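Local coordinates for protein ribonucleoside-diphosphate reductase (Pseudomonas aeruginosa, PDB 5IM3) that probably reduces ribonucleoside diphosphates to the deoxyribonucleotide precursors of DNA, an activity tuned allosterically by nucleotides such as dATP bound at its ATP cone and elsewhere, at residues Leu465-Lys469 with Lys550-Met554; Met492-Phe496 with Tyr892-Phe897; Leu275-Leu280 with Met328-Ile332; Arg367-Ser371 with Val637-Tyr642; Val578-His582 with Leu592-Lys596. All blocks are in the same frame, centred on the assembly; numbering follows the deposited sequence.

Contact 1: residues Leu465-Lys469 with Lys550-Met554; sequences LELRK and KMLSM
K550 offers a compact example of a lysine that serves two environments at once, its stem packing on L465 and its ammonium group pairing with E466. CB and CG pass beside the L465 methyl CD1, with CG the nearer at 3.7 Å. CG stands anti to the backbone N (chi1 -178°), and a bend at chi2 (67°) carries the otherwise extended chain across E466 at about a right angle. CE then reaches the E466 carboxylate, and NZ bonds to OE1 of E466 at 2.8 Å in a salt bridge. The ammonium approaches on the anti side of that oxygen, 28° out of the carboxylate plane. K469 completes the network from within the loop: its NZ makes a long salt bridge of 3.9 Å to OE1 of E466, so two lysines share one carboxylate oxygen. M554 adds the apolar part. Its methyl CE packs tightly on K469 CE at 3.5 Å, and its CG lies 3.2 Å from the carbonyl oxygen of L465. L465 CD1 also meets M551 CG at 3.7 Å. The type I turn 466-469 follows helix 461-465 and packs on helix 544-558, while L465 and M551 both touch N485 of strand 482-487 and L467 faces helix 427-440.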
# COMPACT_ATOMS: atom_id res chain seq x y z
N LEU A 465 -10.87 -3.50 24.44
CA LEU A 465 -10.12 -4.26 23.44
C LEU A 465 -8.89 -3.51 22.95
O LEU A 465 -7.97 -4.15 22.43
CB LEU A 465 -11.02 -4.60 22.25
CG LEU A 465 -12.32 -5.34 22.54
CD1 LEU A 465 -13.06 -5.61 21.24
CD2 LEU A 465 -12.06 -6.64 23.27
N GLU A 466 -8.85 -2.19 23.11
CA GLU A 466 -7.79 -1.38 22.52
C GLU A 466 -6.75 -0.93 23.53
O GLU A 466 -5.85 -0.16 23.18
CB GLU A 466 -8.39 -0.15 21.83
CG GLU A 466 -9.43 -0.48 20.78
CD GLU A 466 -9.64 0.66 19.80
OE1 GLU A 466 -10.25 0.43 18.74
OE2 GLU A 466 -9.17 1.78 20.09
N LEU A 467 -6.84 -1.40 24.78
CA LEU A 467 -5.96 -0.91 25.83
C LEU A 467 -4.48 -1.15 25.55
O LEU A 467 -3.64 -0.46 26.13
CB LEU A 467 -6.34 -1.56 27.17
CG LEU A 467 -7.63 -1.06 27.83
CD1 LEU A 467 -7.99 -1.92 29.03
CD2 LEU A 467 -7.47 0.40 28.26
N ARG A 468 -4.14 -2.11 24.68
CA ARG A 468 -2.74 -2.45 24.44
C ARG A 468 -2.24 -2.02 23.06
O ARG A 468 -1.19 -2.48 22.62
CB ARG A 468 -2.54 -3.96 24.63
CG ARG A 468 -2.78 -4.44 26.06
CD ARG A 468 -1.75 -3.89 27.03
NE ARG A 468 -0.39 -4.31 26.68
CZ ARG A 468 0.25 -5.34 27.23
NH1 ARG A 468 -0.32 -6.06 28.20
NH2 ARG A 468 1.48 -5.64 26.83
N LYS A 469 -2.96 -1.12 22.38
CA LYS A 469 -2.45 -0.55 21.15
C LYS A 469 -1.19 0.27 21.43
O LYS A 469 -1.08 0.92 22.48
CB LYS A 469 -3.51 0.34 20.48
CG LYS A 469 -4.55 -0.42 19.67
CD LYS A 469 -5.35 0.54 18.80
CE LYS A 469 -6.18 -0.21 17.76
NZ LYS A 469 -6.90 0.70 16.82
N LYS A 550 -13.33 -7.50 15.74
CA LYS A 550 -12.49 -6.54 16.47
C LYS A 550 -11.67 -7.25 17.54
O LYS A 550 -10.49 -6.92 17.75
CB LYS A 550 -13.37 -5.46 17.09
CG LYS A 550 -12.61 -4.37 17.83
CD LYS A 550 -11.78 -3.53 16.88
CE LYS A 550 -11.18 -2.32 17.58
NZ LYS A 550 -10.34 -1.51 16.67
N MET A 551 -12.27 -8.22 18.23
CA MET A 551 -11.55 -8.96 19.26
C MET A 551 -10.36 -9.71 18.66
O MET A 551 -9.27 -9.72 19.24
CB MET A 551 -12.50 -9.92 19.97
CG MET A 551 -13.61 -9.22 20.75
SD MET A 551 -15.05 -10.28 21.07
CE MET A 551 -14.32 -11.54 22.13
N LEU A 552 -10.56 -10.34 17.50
CA LEU A 552 -9.46 -11.11 16.90
C LEU A 552 -8.39 -10.21 16.31
O LEU A 552 -7.21 -10.55 16.35
CB LEU A 552 -10.01 -12.07 15.85
CG LEU A 552 -11.02 -13.10 16.36
CD1 LEU A 552 -11.46 -14.01 15.22
CD2 LEU A 552 -10.47 -13.92 17.52
N SER A 553 -8.78 -9.05 15.76
CA SER A 553 -7.78 -8.15 15.19
C SER A 553 -6.91 -7.53 16.28
O SER A 553 -5.71 -7.32 16.07
CB SER A 553 -8.47 -7.07 14.36
OG SER A 553 -9.24 -6.21 15.18
N MET A 554 -7.49 -7.24 17.45
CA MET A 554 -6.69 -6.73 18.56
C MET A 554 -5.78 -7.82 19.12
O MET A 554 -4.61 -7.55 19.43
CB MET A 554 -7.59 -6.18 19.66
CG MET A 554 -8.26 -4.86 19.33
SD MET A 554 -7.09 -3.53 19.00
CE MET A 554 -7.05 -3.54 17.20

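Contact 2: residues Met492-Phe496 with Tyr892-Phe897; sequences MKRVF and YRMAWF
The phenyl ring of F496 lies between W896 and R893, which cover its opposite faces. On one face W896 presents the edge of its six-membered ring in an edge-to-face pair, the centroids 4.9 Å apart and the planes inclined at 67°; the closest carbons are F496 CE1 and W896 CZ3, at 3.5 Å. Along the other face runs the extended R893 chain, with CG 3.7 Å from F496 CE1. Its guanidinium lies toward the rim, too distant for more than a weak cation-pi attraction; R893 NE is instead held by a salt bridge to D889, and V495 CG1 covers one guanidinium face. The W896 indole is flat against M492, whose CB sits 3.3 Å from the centroid of the six-membered ring, only 9° off its normal, a close CH-pi contact. The bend at chi2 keeps SD of M492 above the same indole face, though at a distance, 4.9 Å from the centroid of the five-membered ring. D489 accepts a hydrogen bond from W896 NE1 and so helps fix how the indole is turned. Segments 492-496 and 892-897 of helices 489-496 and 885-897 cross at -127°, a helix-helix interface of the barrel domain built on a Met-aromatic contact and an aromatic T-shaped pair.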
# COMPACT_ATOMS: atom_id res chain seq x y z
N MET A 492 -20.78 -16.26 21.49
CA MET A 492 -20.31 -17.14 20.43
C MET A 492 -21.47 -17.69 19.62
O MET A 492 -21.38 -17.83 18.40
CB MET A 492 -19.47 -18.27 21.01
CG MET A 492 -18.24 -17.82 21.79
SD MET A 492 -17.08 -16.85 20.81
CE MET A 492 -16.68 -18.00 19.49
N LYS A 493 -22.58 -18.02 20.29
CA LYS A 493 -23.78 -18.45 19.57
C LYS A 493 -24.23 -17.39 18.57
O LYS A 493 -24.61 -17.70 17.44
CB LYS A 493 -24.91 -18.77 20.55
CG LYS A 493 -24.72 -20.04 21.36
CD LYS A 493 -25.94 -20.32 22.22
CE LYS A 493 -25.82 -21.62 22.99
NZ LYS A 493 -27.03 -21.89 23.82
N ARG A 494 -24.20 -16.12 18.98
CA ARG A 494 -24.60 -15.04 18.09
C ARG A 494 -23.60 -14.85 16.95
O ARG A 494 -23.99 -14.45 15.85
CB ARG A 494 -24.77 -13.74 18.87
CG ARG A 494 -25.86 -13.79 19.94
CD ARG A 494 -27.26 -13.74 19.34
NE ARG A 494 -28.30 -13.89 20.36
CZ ARG A 494 -28.77 -12.89 21.10
NH1 ARG A 494 -28.30 -11.66 20.97
NH2 ARG A 494 -29.72 -13.13 22.00
N VAL A 495 -22.32 -15.14 17.19
CA VAL A 495 -21.34 -15.11 16.11
C VAL A 495 -21.64 -16.22 15.10
O VAL A 495 -21.72 -15.98 13.89
CB VAL A 495 -19.91 -15.24 16.68
CG1 VAL A 495 -18.89 -15.39 15.56
CG2 VAL A 495 -19.58 -14.03 17.56
N PHE A 496 -21.79 -17.45 15.59
CA PHE A 496 -22.08 -18.58 14.71
C PHE A 496 -23.34 -18.34 13.88
O PHE A 496 -23.41 -18.78 12.73
CB PHE A 496 -22.22 -19.86 15.53
CG PHE A 496 -20.92 -20.54 15.84
CD1 PHE A 496 -19.88 -19.84 16.43
CD2 PHE A 496 -20.74 -21.88 15.56
CE1 PHE A 496 -18.68 -20.47 16.72
CE2 PHE A 496 -19.55 -22.52 15.85
CZ PHE A 496 -18.52 -21.81 16.43
N TYR A 892 -10.30 -19.90 16.66
CA TYR A 892 -10.91 -19.65 17.96
C TYR A 892 -12.39 -20.02 17.99
O TYR A 892 -12.95 -20.19 19.09
CB TYR A 892 -10.69 -18.19 18.36
CG TYR A 892 -9.24 -17.93 18.68
CD1 TYR A 892 -8.71 -18.30 19.92
CD2 TYR A 892 -8.38 -17.36 17.75
CE1 TYR A 892 -7.38 -18.08 20.22
CE2 TYR A 892 -7.05 -17.14 18.04
CZ TYR A 892 -6.55 -17.50 19.28
OH TYR A 892 -5.22 -17.28 19.57
N ARG A 893 -13.04 -20.17 16.83
CA ARG A 893 -14.31 -20.88 16.79
C ARG A 893 -14.11 -22.34 17.18
O ARG A 893 -14.89 -22.90 17.96
CB ARG A 893 -14.93 -20.79 15.40
CG ARG A 893 -15.54 -19.45 15.05
CD ARG A 893 -16.47 -19.58 13.85
NE ARG A 893 -16.86 -18.29 13.30
CZ ARG A 893 -17.98 -18.06 12.62
NH1 ARG A 893 -18.85 -19.04 12.40
NH2 ARG A 893 -18.24 -16.84 12.16
N MET A 894 -13.08 -22.98 16.63
CA MET A 894 -12.81 -24.38 16.94
C MET A 894 -12.49 -24.57 18.41
O MET A 894 -12.97 -25.52 19.04
CB MET A 894 -11.65 -24.88 16.07
CG MET A 894 -11.21 -26.31 16.35
SD MET A 894 -9.72 -26.77 15.45
CE MET A 894 -9.53 -28.47 15.96
N ALA A 895 -11.69 -23.67 18.99
CA ALA A 895 -11.37 -23.76 20.41
C ALA A 895 -12.63 -23.77 21.26
O ALA A 895 -12.75 -24.56 22.20
CB ALA A 895 -10.45 -22.61 20.81
N TRP A 896 -13.57 -22.88 20.95
CA TRP A 896 -14.84 -22.85 21.67
C TRP A 896 -15.68 -24.09 21.34
O TRP A 896 -16.25 -24.72 22.23
CB TRP A 896 -15.60 -21.57 21.32
CG TRP A 896 -16.93 -21.44 21.98
CD1 TRP A 896 -17.18 -21.21 23.30
CD2 TRP A 896 -18.21 -21.51 21.34
NE1 TRP A 896 -18.53 -21.14 23.52
CE2 TRP A 896 -19.19 -21.32 22.33
CE3 TRP A 896 -18.62 -21.72 20.02
CZ2 TRP A 896 -20.55 -21.34 22.05
CZ3 TRP A 896 -19.97 -21.74 19.74
CH2 TRP A 896 -20.92 -21.54 20.76
N PHE A 897 -15.75 -24.44 20.06
CA PHE A 897 -16.56 -25.58 19.63
C PHE A 897 -16.09 -26.88 20.28
O PHE A 897 -16.88 -27.81 20.44
CB PHE A 897 -16.52 -25.68 18.11
CG PHE A 897 -17.51 -26.65 17.53
CD1 PHE A 897 -18.87 -26.37 17.54
CD2 PHE A 897 -17.09 -27.84 16.96
CE1 PHE A 897 -19.78 -27.25 17.00
CE2 PHE A 897 -17.99 -28.73 16.43
CZ PHE A 897 -19.34 -28.44 16.45

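Contact 3: residues Leu275-Leu280 with Met328-Ile332; sequences LKEFDL and MGLAI
The carbonyl oxygen of M328 receives the backbone N of A331 at 2.8 Å, and the phenyl ring of F278 comes up against the same oxygen with CZ at 3.4 Å. That bond lies within 328-332; no hydrogen bond joins the two segments, and their side chains meet by apolar and aromatic packing. The principle at work is how a flexible methionine fits a flat ring. M328 and F278 run antiparallel alongside each other, M328 laying CB over one face 4.2 Å from the ring centroid and carrying SD above that face at 5.0 Å from it, 17° off the normal. A bend at the last torsion (chi3 74°) turns the methyl back toward the ring, over the rim of the same face near CG and CD1. There CE touches three neighbours: F278 CD1 at 3.6 Å, L280 CD2 at 3.7 Å and the carbonyl oxygen of L275. I332 takes the ring from another direction: its CG2 lies at the ring edge and also meets L275 CD2 at 3.5 Å. Outside the pair, R337 makes a cation-pi contact with F278 and a salt bridge with E277, while L283 touches both F278 and M328. D279, as N-cap, bonds through OD1 to K282 N and begins helix 280-286. The result is a Met-aromatic contact buried between helices, joining a 3-10 turn and a capped helix start to helix 319-330 of the all-alpha domain.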
# COMPACT_ATOMS: atom_id res chain seq x y z
N LEU A 275 13.14 -25.97 61.28
CA LEU A 275 13.81 -27.08 60.62
C LEU A 275 14.82 -27.77 61.53
O LEU A 275 15.22 -28.91 61.25
CB LEU A 275 14.50 -26.61 59.34
CG LEU A 275 13.60 -26.07 58.22
CD1 LEU A 275 14.33 -26.11 56.87
CD2 LEU A 275 12.28 -26.83 58.12
N LYS A 276 15.25 -27.12 62.62
CA LYS A 276 16.08 -27.78 63.61
C LYS A 276 15.33 -28.86 64.37
O LYS A 276 15.96 -29.71 65.01
CB LYS A 276 16.65 -26.77 64.59
CG LYS A 276 17.69 -25.84 63.99
CD LYS A 276 18.16 -24.82 65.00
CE LYS A 276 19.24 -23.93 64.42
NZ LYS A 276 19.65 -22.85 65.36
N GLU A 277 14.00 -28.84 64.34
CA GLU A 277 13.20 -29.87 64.99
C GLU A 277 13.21 -31.20 64.24
O GLU A 277 12.64 -32.17 64.73
CB GLU A 277 11.76 -29.39 65.18
CG GLU A 277 11.63 -28.14 66.04
CD GLU A 277 10.21 -27.58 66.05
OE1 GLU A 277 9.37 -28.08 65.28
OE2 GLU A 277 9.95 -26.64 66.83
N PHE A 278 13.83 -31.25 63.06
CA PHE A 278 13.96 -32.49 62.31
C PHE A 278 15.14 -33.29 62.83
O PHE A 278 16.05 -32.77 63.49
CB PHE A 278 14.15 -32.21 60.82
CG PHE A 278 12.88 -31.86 60.09
CD1 PHE A 278 12.42 -30.55 60.07
CD2 PHE A 278 12.16 -32.83 59.42
CE1 PHE A 278 11.26 -30.22 59.39
CE2 PHE A 278 11.00 -32.50 58.74
CZ PHE A 278 10.55 -31.19 58.72
N ASP A 279 15.13 -34.59 62.52
CA ASP A 279 16.25 -35.47 62.85
C ASP A 279 17.23 -35.39 61.69
O ASP A 279 17.15 -36.14 60.71
CB ASP A 279 15.77 -36.90 63.09
CG ASP A 279 16.85 -37.79 63.65
OD1 ASP A 279 18.00 -37.71 63.16
OD2 ASP A 279 16.56 -38.56 64.58
N LEU A 280 18.18 -34.46 61.80
CA LEU A 280 19.07 -34.17 60.68
C LEU A 280 20.01 -35.34 60.38
O LEU A 280 20.41 -35.53 59.23
CB LEU A 280 19.87 -32.90 60.96
CG LEU A 280 19.01 -31.67 61.25
CD1 LEU A 280 19.87 -30.48 61.64
CD2 LEU A 280 18.13 -31.32 60.06
N MET A 328 11.70 -30.56 53.62
CA MET A 328 11.49 -30.30 55.04
C MET A 328 10.47 -29.19 55.25
O MET A 328 9.55 -29.33 56.06
CB MET A 328 12.83 -29.94 55.70
CG MET A 328 13.82 -31.09 55.82
SD MET A 328 15.50 -30.55 56.21
CE MET A 328 15.34 -30.11 57.94
N GLY A 329 10.62 -28.09 54.52
CA GLY A 329 9.68 -26.99 54.66
C GLY A 329 8.25 -27.39 54.38
O GLY A 329 7.32 -26.88 55.01
N LEU A 330 8.05 -28.33 53.46
CA LEU A 330 6.71 -28.83 53.15
C LEU A 330 6.22 -29.86 54.16
O LEU A 330 5.03 -30.21 54.11
CB LEU A 330 6.70 -29.44 51.75
CG LEU A 330 6.87 -28.44 50.59
CD1 LEU A 330 6.95 -29.18 49.27
CD2 LEU A 330 5.72 -27.43 50.57
N ALA A 331 7.08 -30.33 55.06
CA ALA A 331 6.70 -31.36 56.03
C ALA A 331 6.80 -30.89 57.48
O ALA A 331 6.75 -31.73 58.39
CB ALA A 331 7.57 -32.60 55.83
N ILE A 332 6.94 -29.59 57.73
CA ILE A 332 7.10 -29.11 59.10
C ILE A 332 5.88 -29.36 59.98
O ILE A 332 5.95 -29.13 61.19
CB ILE A 332 7.43 -27.60 59.14
CG1 ILE A 332 6.38 -26.79 58.38
CG2 ILE A 332 8.81 -27.33 58.59
CD1 ILE A 332 6.48 -25.30 58.62

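Contact 4: residues Arg367-Ser371 with Val637-Tyr642; sequences RPQLS and VIDINY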
# COMPACT_ATOMS: atom_id res chain seq x y z
N ARG A 367 8.16 -17.23 57.36
CA ARG A 367 6.95 -16.74 56.71
C ARG A 367 7.00 -17.06 55.22
O ARG A 367 7.18 -16.16 54.40
CB ARG A 367 6.78 -15.23 56.95
CG ARG A 367 6.72 -14.88 58.43
CD ARG A 367 5.99 -13.57 58.69
NE ARG A 367 5.47 -13.51 60.06
CZ ARG A 367 4.67 -12.55 60.53
NH1 ARG A 367 4.30 -11.54 59.75
NH2 ARG A 367 4.25 -12.60 61.79
N PRO A 368 6.84 -18.33 54.85
CA PRO A 368 7.09 -18.74 53.46
C PRO A 368 5.92 -18.40 52.55
O PRO A 368 4.78 -18.80 52.80
CB PRO A 368 7.29 -20.25 53.57
CG PRO A 368 6.47 -20.64 54.77
CD PRO A 368 6.48 -19.47 55.71
N GLN A 369 6.21 -17.68 51.47
CA GLN A 369 5.24 -17.45 50.40
C GLN A 369 5.35 -18.62 49.43
O GLN A 369 6.14 -18.61 48.49
CB GLN A 369 5.51 -16.12 49.72
CG GLN A 369 4.54 -15.79 48.59
CD GLN A 369 3.49 -14.77 49.00
OE1 GLN A 369 3.21 -14.58 50.19
NE2 GLN A 369 2.91 -14.11 48.00
N LEU A 370 4.53 -19.65 49.67
CA LEU A 370 4.56 -20.86 48.86
C LEU A 370 3.67 -20.79 47.62
O LEU A 370 3.88 -21.56 46.68
CB LEU A 370 4.14 -22.07 49.70
CG LEU A 370 5.01 -22.34 50.93
CD1 LEU A 370 4.53 -23.58 51.66
CD2 LEU A 370 6.48 -22.49 50.54
N SER A 371 2.69 -19.89 47.61
CA SER A 371 1.83 -19.67 46.46
C SER A 371 1.81 -18.19 46.14
O SER A 371 1.73 -17.35 47.05
CB SER A 371 0.41 -20.18 46.72
OG SER A 371 0.42 -21.55 47.09
N VAL A 637 1.01 -27.41 51.10
CA VAL A 637 1.29 -26.01 50.77
C VAL A 637 0.23 -25.10 51.37
O VAL A 637 0.53 -23.99 51.82
CB VAL A 637 1.39 -25.84 49.25
CG1 VAL A 637 1.23 -24.37 48.85
CG2 VAL A 637 2.71 -26.38 48.74
N ILE A 638 -1.02 -25.55 51.40
CA ILE A 638 -2.12 -24.73 51.88
C ILE A 638 -1.90 -24.35 53.34
O ILE A 638 -2.12 -23.20 53.74
CB ILE A 638 -3.46 -25.46 51.69
CG1 ILE A 638 -3.58 -25.97 50.24
CG2 ILE A 638 -4.62 -24.57 52.12
CD1 ILE A 638 -4.69 -25.37 49.45
N ASP A 639 -1.49 -25.31 54.16
CA ASP A 639 -1.34 -25.08 55.59
C ASP A 639 -0.07 -24.30 55.93
O ASP A 639 -0.08 -23.50 56.87
CB ASP A 639 -1.33 -26.41 56.34
CG ASP A 639 -2.58 -27.22 56.11
OD1 ASP A 639 -3.66 -26.62 55.93
OD2 ASP A 639 -2.49 -28.47 56.11
N ILE A 640 1.01 -24.51 55.18
CA ILE A 640 2.28 -23.87 55.50
C ILE A 640 2.32 -22.44 54.97
O ILE A 640 3.00 -21.58 55.55
CB ILE A 640 3.45 -24.70 54.94
CG1 ILE A 640 3.29 -26.18 55.32
CG2 ILE A 640 4.77 -24.16 55.43
CD1 ILE A 640 3.05 -26.42 56.80
N ASN A 641 1.61 -22.17 53.88
CA ASN A 641 1.69 -20.87 53.23
C ASN A 641 1.37 -19.75 54.21
O ASN A 641 0.38 -19.81 54.95
CB ASN A 641 0.73 -20.84 52.04
CG ASN A 641 0.96 -19.66 51.13
OD1 ASN A 641 1.99 -19.56 50.47
ND2 ASN A 641 -0.00 -18.75 51.09
N TYR A 642 2.22 -18.72 54.23
CA TYR A 642 1.97 -17.53 55.03
C TYR A 642 1.10 -16.56 54.24
O TYR A 642 1.43 -16.21 53.11
CB TYR A 642 3.28 -16.85 55.45
CG TYR A 642 3.04 -15.57 56.22
CD1 TYR A 642 2.67 -15.60 57.55
CD2 TYR A 642 3.18 -14.33 55.60
CE1 TYR A 642 2.44 -14.44 58.26
CE2 TYR A 642 2.95 -13.16 56.30
CZ TYR A 642 2.58 -13.22 57.63
OH TYR A 642 2.36 -12.05 58.33
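N641 and Y642 each carry CG opposite the backbone N, at chi1 -168° and 177°, and this swings the N641 amide toward L370 and S371 and the Y642 ring toward R367. The site is where helix 620-640 ends against the loop that feeds strand 373-377 of the ten-stranded alpha-beta barrel, and it illustrates how one asparagine oxygen can secure a loop by accepting two successive backbone N-H groups. L370 N reaches N641 OD1 at 2.7 Å, nearly along the C=O axis (163°). S371 N reaches the same oxygen at 3.0 Å, but from above the carbonyl plane rather than at a lone pair. Both N-H groups point at it obliquely, so both bonds are bent. Y642 N gives a nearly straight bond of 2.9 Å to P368 O, so N641 by its side chain and Y642 by its backbone hold the loop at P368, L370 and S371. The extended R367 chain lies across the Y642 ring, with CD 3.7 Å from its centroid in a CH-pi contact. The guanidinium continues over the ring toward its hydroxyl end, tilted only moderately from the ring plane; a bound dATP is about 8 Å from the R367 side chain. L370 CD1 meets I640 CB at 3.6 Å, and the I640 methyl CG2 also borders the ring of P368. L370 CB lies 3.8 Å from V637 CG1. That same methyl sits 3.4 Å from S371 OG, a hydroxyl hydrogen-bonded to N603 OD1 on barrel strand 600-608.

Contact 5: residues Val578-His582 with Leu592-Lys596; sequences VGVVH and LNTNK
N593 lies flat against the backbone of G579 and V580, and this is the tight part of the contact. Because G579 has no side chain, the N593 amide nitrogen ND2 can lie 3.3 Å from G579 CA. N593 OD1 comes closer still, 3.1 Å from V580 C. These are packing contacts rather than hydrogen bonds; ND2 finds its acceptor in Q575 O. A CA-H...O contact of 3.3 Å from N593 CA to V580 O adds to the closeness of the two loop segments. Next to it lies a buried polar part, bridged by water. H582 ND1 and T594 OG1 are hydrogen-bonded at 3.0 Å, the hydroxyl meeting the imidazole at its edge; chi1 of T594 (49°) places OG1 between its own backbone N and carbonyl carbon. One water then joins three groups, accepting from H582 N at 2.8 Å, donating to L592 O at 2.9 Å and touching T594 OG1 at 2.6 Å. The loose side is the partly exposed V578 end, where a second water lies 3.2 Å from V578 O, probably donating to it, and is held only weakly by N593 ND2. Beyond, H582 NE2 bonds to D514 and its ring meets H513. Both segments belong to the long loop between helix 566-571 and strand 600-608, with V581 N bonded to N570, while T594 packs on L375 and T377 of strand 373-377 and on A600 of strand 600-608.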
# COMPACT_ATOMS: atom_id res chain seq x y z
N VAL A 578 -21.41 -22.98 46.02
CA VAL A 578 -20.96 -22.09 47.09
C VAL A 578 -20.34 -20.82 46.51
O VAL A 578 -19.87 -19.96 47.26
CB VAL A 578 -19.97 -22.83 48.02
CG1 VAL A 578 -18.61 -22.99 47.35
CG2 VAL A 578 -19.85 -22.14 49.36
N GLY A 579 -20.35 -20.69 45.19
CA GLY A 579 -19.80 -19.50 44.58
C GLY A 579 -19.84 -19.57 43.07
O GLY A 579 -20.41 -20.50 42.48
N VAL A 580 -19.20 -18.58 42.45
CA VAL A 580 -19.19 -18.39 41.00
C VAL A 580 -17.77 -18.07 40.57
O VAL A 580 -17.04 -17.36 41.27
CB VAL A 580 -20.16 -17.27 40.57
CG1 VAL A 580 -19.97 -16.89 39.10
CG2 VAL A 580 -21.61 -17.68 40.83
N VAL A 581 -17.36 -18.61 39.42
CA VAL A 581 -16.08 -18.26 38.83
C VAL A 581 -16.25 -16.97 38.05
O VAL A 581 -17.00 -16.91 37.07
CB VAL A 581 -15.56 -19.38 37.92
CG1 VAL A 581 -14.15 -19.06 37.43
CG2 VAL A 581 -15.58 -20.72 38.65
N HIS A 582 -15.54 -15.92 38.47
CA HIS A 582 -15.71 -14.59 37.90
C HIS A 582 -14.66 -14.26 36.86
O HIS A 582 -14.85 -13.30 36.09
CB HIS A 582 -15.67 -13.54 39.02
CG HIS A 582 -16.87 -13.56 39.91
ND1 HIS A 582 -16.79 -13.68 41.28
CD2 HIS A 582 -18.20 -13.48 39.62
CE1 HIS A 582 -18.00 -13.67 41.80
NE2 HIS A 582 -18.87 -13.55 40.82
N LEU A 592 -11.31 -20.67 39.79
CA LEU A 592 -11.72 -20.73 41.19
C LEU A 592 -12.69 -19.60 41.51
O LEU A 592 -12.66 -18.54 40.88
CB LEU A 592 -10.51 -20.65 42.12
CG LEU A 592 -9.45 -21.75 41.97
CD1 LEU A 592 -8.24 -21.44 42.83
CD2 LEU A 592 -10.03 -23.11 42.33
N ASN A 593 -13.54 -19.83 42.50
CA ASN A 593 -14.53 -18.83 42.91
C ASN A 593 -13.86 -17.66 43.63
O ASN A 593 -12.84 -17.81 44.30
CB ASN A 593 -15.57 -19.45 43.84
CG ASN A 593 -16.44 -20.48 43.15
OD1 ASN A 593 -16.49 -20.54 41.92
ND2 ASN A 593 -17.15 -21.28 43.93
N THR A 594 -14.48 -16.49 43.51
CA THR A 594 -14.07 -15.31 44.25
C THR A 594 -15.30 -14.58 44.77
O THR A 594 -16.40 -14.72 44.21
CB THR A 594 -13.24 -14.34 43.39
OG1 THR A 594 -13.90 -14.12 42.14
CG2 THR A 594 -11.85 -14.91 43.14
N ASN A 595 -15.12 -13.83 45.84
CA ASN A 595 -16.19 -12.95 46.32
C ASN A 595 -15.59 -11.93 47.28
O ASN A 595 -14.37 -11.80 47.42
CB ASN A 595 -17.32 -13.75 46.97
CG ASN A 595 -16.89 -14.50 48.22
OD1 ASN A 595 -16.20 -13.96 49.09
ND2 ASN A 595 -17.30 -15.76 48.32
N LYS A 596 -16.48 -11.19 47.94
CA LYS A 596 -16.11 -10.15 48.90
C LYS A 596 -15.07 -10.64 49.90
O LYS A 596 -14.19 -9.88 50.31
CB LYS A 596 -17.40 -9.70 49.60
CG LYS A 596 -17.29 -8.57 50.59
CD LYS A 596 -18.69 -8.09 50.98
CE LYS A 596 -19.50 -9.15 51.75
NZ LYS A 596 -19.08 -9.24 53.17
O HOH W 1 -16.68 -19.90 46.91
O HOH W 2 -17.84 -22.42 41.18
O HOH W 3 -13.33 -15.79 40.22

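How the contacts relate
From the N terminus, contact 3 closes first, joining the loop that leads into helix 280-286 to helix 319-330. Contact 4 opens next at 367-371 and closes only at 637-642, tying the loop before strand 373-377 to helix 620-640. Within that span contact 1 ties the turn after helix 461-465 to helix 544-558, and later contact 5 closes a short turn in the loop before strand 600-608. Contact 2, pairing helices 489-496 and 885-897, opens inside contacts 1 and 4 and closes after both, so it crosses them while enclosing contact 5. Contacts 1 and 2 touch through L552 and Y892, contacts 3 and 4 through L330 and V637; contact 5 lies apart, its nearest atoms about 8 Å from contact 4.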